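Side-chain contact in Ras-associated and pleckstrin homology domains-containing protein 1 (Homo sapiens, PDB 4GN1), which mediates localized membrane signals, is implicated in regulating lamellipodial dynamics, and targets EVL and VASP to the leading edge of the cell: residues A[66-69]-A[70-74]. Sequence-based numbering, arbitrary orientation.
Sequences ENLV and ENLLN
Glu66 and Asn71 meet just ahead of and within the short helix 68-72 of the Ras-associating domain, a ubiquitin-like fold, where Asn67 serves as N-cap. Asn71 ND2 donates to Glu66 OE1 at 3.2 Å; the N-H...O angle is 136°, a bent bond, and the nitrogen stands well above the carboxylate plane, with the amide turned almost perpendicular to it. The other carboxylate oxygen, OE2, accepts from Glu63 N and forms a salt bridge with Arg60, which holds the group in place from outside the helix.

At Asn67 the capping evidence is direct: OD1 accepts from Glu70 N at 2.9 Å with an N-H...O angle of 164°, satisfying an amide of the first helical turn. CG lies anti to the backbone N (chi1 -171°), beside the carbonyl carbon, which brings the amide to the start of the helix, where OD1 meets Glu70 N, while ND2 donates to Glu24 O. A water bridges the same two residues a second way, accepting from Asn67 N and donating to Glu70 OE1. Asn67 O receives two weak bonds from Asn71, one from its backbone N and one from ND2, so ND2 of Asn71 reaches both Glu66 OE1 and Asn67 O.

Leu68 turns inward, its CD1 resting 4.1 Å from CD2 of Leu72, one helical turn on; both leucines touch Ile8 of strand 5-11, and Leu68 also touches Phe62. This apolar pair thus packs the helix against the domain's sheet. Leu68 O accepts from Leu72 N at 3.0 Å, a regular helical bond.

Val69 O likewise accepts from Leu73 N at 3.1 Å, the same i to i+4 spacing, while Leu73 CG lies 3.5 Å from the same Val69 O.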
ATOM      1  N   GLU A  66      -7.891  -2.796  -9.608  1.00 15.53           N
ATOM      2  CA  GLU A  66      -6.851  -2.420 -10.556  1.00 15.44           C
ATOM      3  C   GLU A  66      -6.839  -3.396 -11.712  1.00 15.23           C
ATOM      4  O   GLU A  66      -7.026  -4.616 -11.513  1.00 14.47           O
ATOM      5  CB  GLU A  66      -5.465  -2.398  -9.890  1.00 15.27           C
ATOM      6  CG  GLU A  66      -5.297  -1.287  -8.875  1.00 16.47           C
ATOM      7  CD  GLU A  66      -3.857  -1.102  -8.450  1.00 17.25           C
ATOM      8  OE1 GLU A  66      -3.057  -0.527  -9.259  1.00 18.91           O
ATOM      9  OE2 GLU A  66      -3.541  -1.499  -7.302  1.00 16.48           O
ATOM     10  N   ASN A  67      -6.617  -2.851 -12.905  1.00 14.86           N
ATOM     11  CA  ASN A  67      -6.436  -3.658 -14.085  1.00 14.96           C
ATOM     12  C   ASN A  67      -5.059  -4.337 -13.958  1.00 14.72           C
ATOM     13  O   ASN A  67      -4.016  -3.676 -13.874  1.00 14.45           O
ATOM     14  CB  ASN A  67      -6.565  -2.769 -15.326  1.00 15.69           C
ATOM     15  CG  ASN A  67      -6.601  -3.557 -16.626  1.00 16.29           C
ATOM     16  OD1 ASN A  67      -5.588  -4.104 -17.070  1.00 17.58           O
ATOM     17  ND2 ASN A  67      -7.750  -3.602 -17.253  1.00 16.12           N
ATOM     18  N   LEU A  68      -5.058  -5.665 -13.874  1.00 14.35           N
ATOM     19  CA  LEU A  68      -3.806  -6.400 -13.728  1.00 14.10           C
ATOM     20  C   LEU A  68      -2.857  -6.220 -14.919  1.00 14.69           C
ATOM     21  O   LEU A  68      -1.671  -5.864 -14.752  1.00 14.48           O
ATOM     22  CB  LEU A  68      -4.060  -7.892 -13.466  1.00 13.92           C
ATOM     23  CG  LEU A  68      -2.788  -8.730 -13.210  1.00 13.77           C
ATOM     24  CD1 LEU A  68      -1.926  -8.106 -12.091  1.00 13.17           C
ATOM     25  CD2 LEU A  68      -3.124 -10.193 -12.923  1.00 13.41           C
ATOM     26  N   VAL A  69      -3.392  -6.449 -16.114  1.00 15.20           N
ATOM     27  CA  VAL A  69      -2.586  -6.441 -17.309  1.00 16.09           C
ATOM     28  C   VAL A  69      -1.904  -5.105 -17.440  1.00 17.33           C
ATOM     29  O   VAL A  69      -0.713  -5.064 -17.708  1.00 17.89           O
ATOM     30  CB  VAL A  69      -3.376  -6.815 -18.592  1.00 16.53           C
ATOM     31  CG1 VAL A  69      -2.573  -6.492 -19.853  1.00 16.85           C
ATOM     32  CG2 VAL A  69      -3.690  -8.289 -18.582  1.00 16.30           C
ATOM     33  N   GLU A  70      -2.648  -4.027 -17.227  1.00 18.84           N
ATOM     34  CA  GLU A  70      -2.095  -2.669 -17.295  1.00 20.98           C
ATOM     35  C   GLU A  70      -0.945  -2.440 -16.331  1.00 20.25           C
ATOM     36  O   GLU A  70       0.013  -1.745 -16.656  1.00 20.99           O
ATOM     37  CB  GLU A  70      -3.211  -1.631 -17.132  1.00 23.75           C
ATOM     38  CG  GLU A  70      -2.892  -0.322 -16.416  1.00 27.29           C
ATOM     39  CD  GLU A  70      -4.187   0.438 -16.103  1.00 30.95           C
ATOM     40  OE1 GLU A  70      -4.411   0.885 -14.966  1.00 31.64           O
ATOM     41  OE2 GLU A  70      -5.043   0.529 -16.994  1.00 34.32           O
ATOM     42  N   ASN A  71      -1.018  -3.037 -15.154  1.00 19.48           N
ATOM     43  CA  ASN A  71       0.069  -2.884 -14.225  1.00 19.36           C
ATOM     44  C   ASN A  71       1.301  -3.661 -14.659  1.00 19.56           C
ATOM     45  O   ASN A  71       2.438  -3.191 -14.492  1.00 19.50           O
ATOM     46  CB  ASN A  71      -0.392  -3.256 -12.835  1.00 19.45           C
ATOM     47  CG  ASN A  71      -1.114  -2.104 -12.164  1.00 20.29           C
ATOM     48  OD1 ASN A  71      -0.526  -1.062 -11.910  1.00 21.64           O
ATOM     49  ND2 ASN A  71      -2.386  -2.272 -11.901  1.00 20.87           N
ATOM     50  N   LEU A  72       1.062  -4.825 -15.259  1.00 19.02           N
ATOM     51  CA  LEU A  72       2.125  -5.713 -15.663  1.00 19.47           C
ATOM     52  C   LEU A  72       2.928  -5.129 -16.811  1.00 20.57           C
ATOM     53  O   LEU A  72       4.130  -5.380 -16.890  1.00 21.82           O
ATOM     54  CB  LEU A  72       1.591  -7.092 -16.048  1.00 19.08           C
ATOM     55  CG  LEU A  72       1.004  -8.047 -15.007  1.00 19.36           C
ATOM     56  CD1 LEU A  72       0.817  -9.408 -15.663  1.00 19.95           C
ATOM     57  CD2 LEU A  72       1.846  -8.188 -13.739  1.00 19.42           C
ATOM     58  N   LEU A  73       2.279  -4.363 -17.688  1.00 20.79           N
ATOM     59  CA  LEU A  73       2.983  -3.669 -18.763  1.00 22.46           C
ATOM     60  C   LEU A  73       4.054  -2.689 -18.242  1.00 23.34           C
ATOM     61  O   LEU A  73       4.993  -2.377 -18.964  1.00 24.61           O
ATOM     62  CB  LEU A  73       2.014  -2.942 -19.701  1.00 22.19           C
ATOM     63  CG  LEU A  73       1.027  -3.822 -20.457  1.00 22.18           C
ATOM     64  CD1 LEU A  73       0.093  -3.010 -21.336  1.00 22.70           C
ATOM     65  CD2 LEU A  73       1.741  -4.892 -21.266  1.00 22.67           C
ATOM     66  N   ASN A  74       3.916  -2.220 -17.003  1.00 22.49           N
ATOM     67  CA  ASN A  74       4.980  -1.475 -16.360  1.00 23.80           C
ATOM     68  C   ASN A  74       6.260  -2.249 -16.075  1.00 24.08           C
ATOM     69  O   ASN A  74       7.274  -1.665 -15.768  1.00 25.65           O
ATOM     70  CB  ASN A  74       4.476  -0.854 -15.076  1.00 24.17           C
ATOM     71  CG  ASN A  74       3.492   0.239 -15.334  1.00 24.86           C
ATOM     72  OD1 ASN A  74       3.589   0.955 -16.329  1.00 27.29           O
ATOM     73  ND2 ASN A  74       2.532   0.380 -14.451  1.00 25.12           N
TER
HETATM   74  O   HOH W   1      -5.740  -0.270 -13.160  1.00 31.10           O